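Local coordinates for MOR (Lactococcus phage TP901-1, PDB 6TRI), which probably acts as the modulator of repression in the phage's lysis-lysogeny switch, a small helix-turn-helix-type protein that pairs with the CI repressor, at residues 62-65 against 66-70. Sequence-based numbering, arbitrary orientation.
Sequences QDIP and KYFFN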
loop_
_atom_site.group_PDB
_atom_site.type_symbol
_atom_site.label_atom_id
_atom_site.label_comp_id
_atom_site.label_asym_id
_atom_site.label_seq_id
_atom_site.Cartn_x
_atom_site.Cartn_y
_atom_site.Cartn_z
ATOM N N GLN B 62 -0.900 9.832 -7.636
ATOM C CA GLN B 62 -2.317 9.551 -7.839
ATOM C C GLN B 62 -2.531 8.290 -8.674
ATOM O O GLN B 62 -3.634 7.746 -8.716
ATOM C CB GLN B 62 -3.002 10.744 -8.500
ATOM C CG GLN B 62 -2.731 12.059 -7.793
ATOM C CD GLN B 62 -3.513 13.210 -8.381
ATOM O OE1 GLN B 62 -4.668 13.054 -8.777
ATOM N NE2 GLN B 62 -2.886 14.377 -8.444
ATOM N N ASP B 63 -1.471 7.828 -9.329
ATOM C CA ASP B 63 -1.543 6.638 -10.171
ATOM C C ASP B 63 -1.187 5.373 -9.398
ATOM O O ASP B 63 -1.262 4.268 -9.936
ATOM C CB ASP B 63 -0.613 6.776 -11.378
ATOM C CG ASP B 63 -1.094 7.811 -12.375
ATOM O OD1 ASP B 63 -2.322 8.008 -12.488
ATOM O OD2 ASP B 63 -0.240 8.423 -13.051
ATOM N N ILE B 64 -0.798 5.544 -8.140
ATOM C CA ILE B 64 -0.374 4.426 -7.299
ATOM C C ILE B 64 -1.411 3.294 -7.173
ATOM O O ILE B 64 -1.034 2.120 -7.217
ATOM C CB ILE B 64 0.020 4.925 -5.890
ATOM C CG1 ILE B 64 1.340 5.689 -5.962
ATOM C CG2 ILE B 64 0.153 3.766 -4.916
ATOM C CD1 ILE B 64 1.818 6.191 -4.628
ATOM N N PRO B 65 -2.713 3.624 -7.031
ATOM C CA PRO B 65 -3.679 2.515 -7.012
ATOM C C PRO B 65 -3.667 1.654 -8.280
ATOM O O PRO B 65 -4.009 0.473 -8.221
ATOM C CB PRO B 65 -5.026 3.232 -6.866
ATOM C CG PRO B 65 -4.696 4.484 -6.150
ATOM C CD PRO B 65 -3.360 4.904 -6.687
ATOM N N LYS B 66 -3.268 2.237 -9.404
ATOM C CA LYS B 66 -3.261 1.509 -10.665
ATOM C C LYS B 66 -1.971 0.718 -10.854
ATOM O O LYS B 66 -1.909 -0.201 -11.672
ATOM C CB LYS B 66 -3.462 2.470 -11.836
ATOM C CG LYS B 66 -4.448 1.964 -12.875
ATOM C CD LYS B 66 -5.804 1.679 -12.242
ATOM C CE LYS B 66 -6.609 0.686 -13.065
ATOM N NZ LYS B 66 -7.558 -0.099 -12.228
ATOM N N TYR B 67 -0.944 1.072 -10.091
ATOM C CA TYR B 67 0.355 0.422 -10.225
ATOM C C TYR B 67 0.554 -0.724 -9.234
ATOM O O TYR B 67 1.149 -1.745 -9.577
ATOM C CB TYR B 67 1.480 1.446 -10.056
ATOM C CG TYR B 67 1.777 2.242 -11.305
ATOM C CD1 TYR B 67 2.376 1.644 -12.403
ATOM C CD2 TYR B 67 1.470 3.594 -11.383
ATOM C CE1 TYR B 67 2.653 2.364 -13.550
ATOM C CE2 TYR B 67 1.745 4.325 -12.528
ATOM C CZ TYR B 67 2.337 3.703 -13.608
ATOM O OH TYR B 67 2.616 4.417 -14.750
ATOM N N PHE B 68 0.055 -0.560 -8.012
ATOM C CA PHE B 68 0.332 -1.522 -6.950
ATOM C C PHE B 68 -0.923 -2.168 -6.368
ATOM O O PHE B 68 -0.832 -3.156 -5.641
ATOM C CB PHE B 68 1.119 -0.848 -5.823
ATOM C CG PHE B 68 2.430 -0.261 -6.262
ATOM C CD1 PHE B 68 3.588 -1.018 -6.234
ATOM C CD2 PHE B 68 2.505 1.052 -6.697
ATOM C CE1 PHE B 68 4.797 -0.481 -6.638
ATOM C CE2 PHE B 68 3.710 1.595 -7.102
ATOM C CZ PHE B 68 4.856 0.828 -7.074
ATOM N N PHE B 69 -2.090 -1.621 -6.683
ATOM C CA PHE B 69 -3.319 -2.100 -6.058
ATOM C C PHE B 69 -4.400 -2.458 -7.071
ATOM O O PHE B 69 -5.590 -2.294 -6.808
ATOM C CB PHE B 69 -3.838 -1.053 -5.072
ATOM C CG PHE B 69 -2.834 -0.673 -4.022
ATOM C CD1 PHE B 69 -2.729 -1.403 -2.850
ATOM C CD2 PHE B 69 -1.983 0.403 -4.216
ATOM C CE1 PHE B 69 -1.800 -1.061 -1.885
ATOM C CE2 PHE B 69 -1.051 0.748 -3.256
ATOM C CZ PHE B 69 -0.959 0.016 -2.088
ATOM N N ASN B 70 -3.976 -2.962 -8.224
ATOM C CA ASN B 70 -4.903 -3.394 -9.259
ATOM C C ASN B 70 -5.127 -4.902 -9.187
ATOM O O ASN B 70 -4.284 -5.684 -9.626
ATOM C CB ASN B 70 -4.382 -2.990 -10.642
ATOM C CG ASN B 70 -5.363 -3.304 -11.755
ATOM O OD1 ASN B 70 -6.566 -3.421 -11.525
ATOM N ND2 ASN B 70 -4.849 -3.440 -12.973
#
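I64 sends its CG2 methyl into the next turn of the short helix 64-68, where two phenylalanines receive it. This branch stands anti to the residue's own backbone N, with CG1 at a chi1 of -72°, and lies beside the carbonyl carbon, meeting the following turn although CB points away. There it meets CE2 of F69 at 3.6 Å, in the plane of the ring and at its edge, the two side chains running alongside each other in the same direction. CD2 of F68 is more distant from CG2 of I64, at 4.0 Å, and this side chain slants across the isoleucine.

On another side of the turn, the Y67 ring folds back along the chain with CG anti to its carbonyl carbon (chi1 -82°), bringing CE2 to 3.6 Å from CB of D63. The D63 carbonyl oxygen lies obliquely to this ring and accepts from K66 N at 2.9 Å, with the donor well above the carbonyl plane; Y67 N gives it a further, weak bond.

The I64 oxygen has two donors. F68 N, at 3.0 Å, lies almost in line with the C=O bond, and its own N-H...O angle is 159°, whereas Y67 N, at 3.1 Å, comes from above the carbonyl plane. F69 N makes only a weak bond to P65 O.

F68 and F69 both reach I50 of helix 47-57, and F68 meets W45 edge to face, while Y67 rests on helix 8-17. F68 O accepts a hydrogen bond from the chain of another protein, which also packs on I64 and F69. Backbone i to i+3 and i to i+4 bonds, several weak or bent, thus hold a short, irregular helix after a 3-10 turn, whose apolar side chains serve both the fold and the interface between proteins.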